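Local coordinates for protein serine acetyltransferase (Neisseria gonorrhoeae, PDB 6WYE) that probably transfers the acetyl group of acetyl-CoA to L-serine, giving O-acetyl-L-serine in the first of two steps from serine to cysteine, at residues S76-S80 and R160-F165; A71-S75 and L88-Q93. All coordinates share one frame; numbering follows the deposited sequence.

Contact 1: S76-S80 and R160-F165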
# COMPACT_ATOMS: atom_id res chain seq x y z
N SER A 76 -9.66 -2.21 -10.18
CA SER A 76 -8.23 -2.27 -9.93
C SER A 76 -7.53 -0.99 -10.40
O SER A 76 -6.66 -0.45 -9.70
CB SER A 76 -7.63 -3.54 -10.56
OG SER A 76 -7.09 -3.31 -11.85
N LYS A 77 -7.91 -0.47 -11.57
CA LYS A 77 -7.23 0.69 -12.12
C LYS A 77 -7.56 1.97 -11.35
O LYS A 77 -6.68 2.79 -11.09
CB LYS A 77 -7.62 0.90 -13.59
CG LYS A 77 -7.32 -0.25 -14.50
CD LYS A 77 -5.86 -0.53 -14.57
CE LYS A 77 -5.58 -1.58 -15.63
NZ LYS A 77 -4.12 -1.79 -15.75
N LEU A 78 -8.83 2.17 -11.02
CA LEU A 78 -9.27 3.46 -10.54
C LEU A 78 -9.46 3.50 -9.03
O LEU A 78 -9.65 4.59 -8.48
CB LEU A 78 -10.58 3.86 -11.24
CG LEU A 78 -10.40 3.82 -12.75
CD1 LEU A 78 -11.70 4.14 -13.44
CD2 LEU A 78 -9.30 4.82 -13.16
N GLY A 79 -9.42 2.35 -8.38
CA GLY A 79 -9.49 2.31 -6.93
C GLY A 79 -8.31 3.00 -6.27
O GLY A 79 -7.23 3.15 -6.85
N SER A 80 -8.54 3.43 -5.04
CA SER A 80 -7.53 4.17 -4.30
C SER A 80 -7.83 4.02 -2.82
O SER A 80 -8.86 3.43 -2.45
CB SER A 80 -7.52 5.65 -4.73
OG SER A 80 -8.62 6.34 -4.18
N ARG A 160 -10.08 10.65 -11.48
CA ARG A 160 -9.24 9.46 -11.37
C ARG A 160 -8.87 8.92 -12.75
O ARG A 160 -7.72 8.54 -12.98
CB ARG A 160 -9.97 8.35 -10.59
CG ARG A 160 -9.82 8.39 -9.09
CD ARG A 160 -8.37 8.40 -8.68
NE ARG A 160 -7.81 7.06 -8.58
CZ ARG A 160 -6.52 6.79 -8.76
NH1 ARG A 160 -5.68 7.77 -9.06
NH2 ARG A 160 -6.09 5.54 -8.65
N MET A 161 -9.85 8.86 -13.65
CA MET A 161 -9.58 8.47 -15.03
C MET A 161 -8.55 9.38 -15.68
O MET A 161 -7.69 8.91 -16.44
CB MET A 161 -10.87 8.52 -15.85
CG MET A 161 -11.85 7.36 -15.58
SD MET A 161 -13.53 7.80 -16.10
CE MET A 161 -13.27 8.05 -17.86
N SER A 162 -8.66 10.69 -15.45
CA SER A 162 -7.70 11.60 -16.06
C SER A 162 -6.30 11.35 -15.50
O SER A 162 -5.31 11.37 -16.25
CB SER A 162 -8.16 13.04 -15.85
OG SER A 162 -7.27 13.93 -16.46
N GLU A 163 -6.19 11.12 -14.19
CA GLU A 163 -4.90 10.83 -13.58
C GLU A 163 -4.32 9.52 -14.08
O GLU A 163 -3.15 9.46 -14.47
CB GLU A 163 -5.04 10.80 -12.05
CG GLU A 163 -5.17 12.17 -11.43
CD GLU A 163 -5.35 12.08 -9.93
OE1 GLU A 163 -5.69 10.98 -9.44
OE2 GLU A 163 -5.14 13.10 -9.25
N VAL A 164 -5.12 8.44 -14.07
CA VAL A 164 -4.56 7.11 -14.30
C VAL A 164 -4.40 6.83 -15.78
O VAL A 164 -3.39 6.25 -16.21
CB VAL A 164 -5.44 6.04 -13.63
CG1 VAL A 164 -4.97 4.63 -14.02
CG2 VAL A 164 -5.44 6.21 -12.10
N PHE A 165 -5.38 7.25 -16.58
CA PHE A 165 -5.39 6.96 -18.01
C PHE A 165 -4.91 8.12 -18.86
O PHE A 165 -4.69 7.93 -20.06
CB PHE A 165 -6.80 6.55 -18.48
CG PHE A 165 -7.36 5.32 -17.79
CD1 PHE A 165 -6.53 4.27 -17.43
CD2 PHE A 165 -8.72 5.22 -17.51
CE1 PHE A 165 -7.05 3.14 -16.80
CE2 PHE A 165 -9.24 4.10 -16.89
CZ PHE A 165 -8.40 3.05 -16.54
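Arg160 NE gives a nearly straight hydrogen bond to Leu78 O (3.1 Å, 163° at the hydrogen), with the oxygen close to the guanidinium plane. The same guanidinium has two further acceptors, one of them again a backbone carbonyl where helix 66-78 ends. This second bond, from Arg160 NH2 to Gly79 O at 3.2 Å, is more bent, and the guanidinium is tilted against it. Both nitrogens stand well above the planes of the carbonyls they meet. Arg160 NH1 makes a salt bridge to Glu163 OE1 of its own helix (3.2 Å); together with the two carbonyl bonds, this holds the group's rotation. Bends at chi2 (-55°) and chi3 (-86°) fold the chain back so that Val164 CG2 lies over one face of the guanidinium, toward its rim. Beside this polar patch, Leu78 is a knob in a hole formed by Arg160, Met161, Val164 and Phe165. Leu78 CD1 meets Met161 CG at 3.9 Å, while Leu78 CD2 reaches Phe165 CE2 at 3.8 Å. Lys77 CB packs against Phe165 CZ, 3.7 Å away, and the lysine sends its amine on to Glu163 of a neighbouring subunit. Because Gly79 is where the chain leaves helical geometry, the arginine binds carbonyls at a helix C-terminus, where its positive charge would be favourable to the helix dipole.

Contact 2: A71-S75 and L88-Q93; sequences AYHLS and LFEIYQ
Ala71 packs against Tyr92 and Ser75 against Phe89, and these two pairs bring the helices together: the short axes pass 8.4 Å apart at 136°. Ala71 CB lies 3.7 Å from Tyr92 CB, and Ser75 CB comes within 3.6 Å of the backbone N of Phe89, so small side chains allow nearly direct backbone contact. Ser75 OG turns back toward the carbonyls of Ala71 and Tyr72 in its own helix. On the inner flank Leu74 CB packs obliquely on Tyr92 CE2 (3.7 Å), and Leu88 CD1 sits over the rim of one face of that ring; Ile141 and Leu157 from other helices close this side. The flank toward Phe89 and Gln93 is less enclosed, both residues being only partly buried. There Phe89, its CG anti to the backbone N (chi1 174°), swings its ring across to Tyr72. The pair is T-shaped, with ring centroids of Tyr72 and Phe89 5.3 Å apart and Tyr72 CD1 over the centre of the Phe89 ring, whose opposite face carries Gln93 OE1 toward its rim. Arg86 of a neighbouring subunit makes a cation-pi contact with Tyr72. Close packing of consecutive, steeply crossing helices like these builds the all-helical N-terminal domain of serine acetyltransferases.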
# COMPACT_ATOMS: atom_id res chain seq x y z
N ALA A 71 -15.48 -5.11 -14.74
CA ALA A 71 -15.69 -4.38 -13.49
C ALA A 71 -14.52 -4.60 -12.54
O ALA A 71 -14.07 -3.65 -11.87
CB ALA A 71 -17.00 -4.83 -12.82
N TYR A 72 -14.02 -5.83 -12.46
CA TYR A 72 -12.91 -6.14 -11.57
C TYR A 72 -11.64 -5.40 -12.01
O TYR A 72 -10.97 -4.76 -11.20
CB TYR A 72 -12.68 -7.65 -11.54
CG TYR A 72 -11.76 -8.13 -10.44
CD1 TYR A 72 -12.26 -8.43 -9.18
CD2 TYR A 72 -10.41 -8.32 -10.68
CE1 TYR A 72 -11.41 -8.90 -8.17
CE2 TYR A 72 -9.56 -8.80 -9.68
CZ TYR A 72 -10.07 -9.09 -8.44
OH TYR A 72 -9.24 -9.55 -7.45
N HIS A 73 -11.31 -5.48 -13.28
CA HIS A 73 -10.06 -4.86 -13.77
C HIS A 73 -10.13 -3.33 -13.68
O HIS A 73 -9.18 -2.75 -13.26
CB HIS A 73 -9.76 -5.32 -15.18
CG HIS A 73 -8.36 -5.16 -15.62
ND1 HIS A 73 -7.31 -5.41 -14.81
CD2 HIS A 73 -7.84 -4.81 -16.80
CE1 HIS A 73 -6.21 -5.23 -15.48
NE2 HIS A 73 -6.51 -4.85 -16.68
N LEU A 74 -11.25 -2.76 -14.07
CA LEU A 74 -11.38 -1.30 -14.00
C LEU A 74 -11.27 -0.80 -12.57
O LEU A 74 -10.62 0.22 -12.31
CB LEU A 74 -12.72 -0.86 -14.61
CG LEU A 74 -12.88 -1.01 -16.12
CD1 LEU A 74 -14.21 -0.39 -16.57
CD2 LEU A 74 -11.70 -0.35 -16.84
N SER A 75 -11.91 -1.49 -11.63
CA SER A 75 -11.82 -1.05 -10.24
C SER A 75 -10.39 -1.18 -9.73
O SER A 75 -9.94 -0.34 -8.94
CB SER A 75 -12.81 -1.82 -9.36
OG SER A 75 -12.42 -3.18 -9.25
N LEU A 88 -15.77 -0.07 -5.28
CA LEU A 88 -15.85 0.30 -6.70
C LEU A 88 -16.25 -0.89 -7.55
O LEU A 88 -17.08 -0.77 -8.46
CB LEU A 88 -14.50 0.84 -7.16
CG LEU A 88 -14.43 1.67 -8.44
CD1 LEU A 88 -15.57 2.70 -8.51
CD2 LEU A 88 -13.08 2.36 -8.47
N PHE A 89 -15.68 -2.06 -7.26
CA PHE A 89 -16.02 -3.27 -8.00
C PHE A 89 -17.52 -3.53 -7.94
O PHE A 89 -18.15 -3.81 -8.96
CB PHE A 89 -15.24 -4.46 -7.43
CG PHE A 89 -15.61 -5.80 -8.02
CD1 PHE A 89 -15.75 -5.95 -9.39
CD2 PHE A 89 -15.80 -6.91 -7.20
CE1 PHE A 89 -16.08 -7.18 -9.94
CE2 PHE A 89 -16.13 -8.14 -7.75
CZ PHE A 89 -16.27 -8.28 -9.12
N GLU A 90 -18.10 -3.44 -6.74
CA GLU A 90 -19.53 -3.68 -6.59
C GLU A 90 -20.34 -2.62 -7.32
O GLU A 90 -21.31 -2.95 -8.01
CB GLU A 90 -19.91 -3.73 -5.10
N ILE A 91 -19.94 -1.35 -7.19
CA ILE A 91 -20.63 -0.28 -7.90
C ILE A 91 -20.60 -0.53 -9.41
O ILE A 91 -21.62 -0.42 -10.10
CB ILE A 91 -20.01 1.08 -7.53
CG1 ILE A 91 -20.35 1.42 -6.08
CG2 ILE A 91 -20.48 2.14 -8.51
CD1 ILE A 91 -19.45 2.46 -5.43
N TYR A 92 -19.43 -0.89 -9.93
CA TYR A 92 -19.32 -1.18 -11.36
C TYR A 92 -20.15 -2.40 -11.75
O TYR A 92 -20.75 -2.43 -12.83
CB TYR A 92 -17.85 -1.41 -11.74
CG TYR A 92 -17.02 -0.16 -11.85
CD1 TYR A 92 -17.59 1.11 -11.79
CD2 TYR A 92 -15.65 -0.24 -12.04
CE1 TYR A 92 -16.81 2.26 -11.93
CE2 TYR A 92 -14.87 0.90 -12.17
CZ TYR A 92 -15.44 2.14 -12.11
OH TYR A 92 -14.63 3.24 -12.23
N GLN A 93 -20.16 -3.43 -10.90
CA GLN A 93 -20.96 -4.61 -11.19
C GLN A 93 -22.45 -4.27 -11.20
O GLN A 93 -23.18 -4.70 -12.11
CB GLN A 93 -20.65 -5.72 -10.18
CG GLN A 93 -20.10 -6.97 -10.83
CD GLN A 93 -19.69 -8.03 -9.82
OE1 GLN A 93 -19.55 -7.76 -8.62
NE2 GLN A 93 -19.51 -9.26 -10.30

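In the fold
Helix 66-78 serves both contacts: its middle packs against helix 85-98 in contact 2, and its C-terminal end meets helix 151-165 in contact 1. Contact 2 joins near neighbours in sequence, is mostly buried and has no hydrogen bond between its segments. Contact 1 spans 79 intervening residues, is only partly buried and combines a leucine-centred apolar patch with charged groups that extend to neighbouring subunits. The two meet at Leu78, whose CD1 lies 3.3 Å from Tyr92 OH, and at Leu88, whose CD2 packs on Gly79 N. Helix 151-165 leads directly into the first strands of the hexapeptide-repeat beta-helix, so contact 1 lies nearer the domain junction.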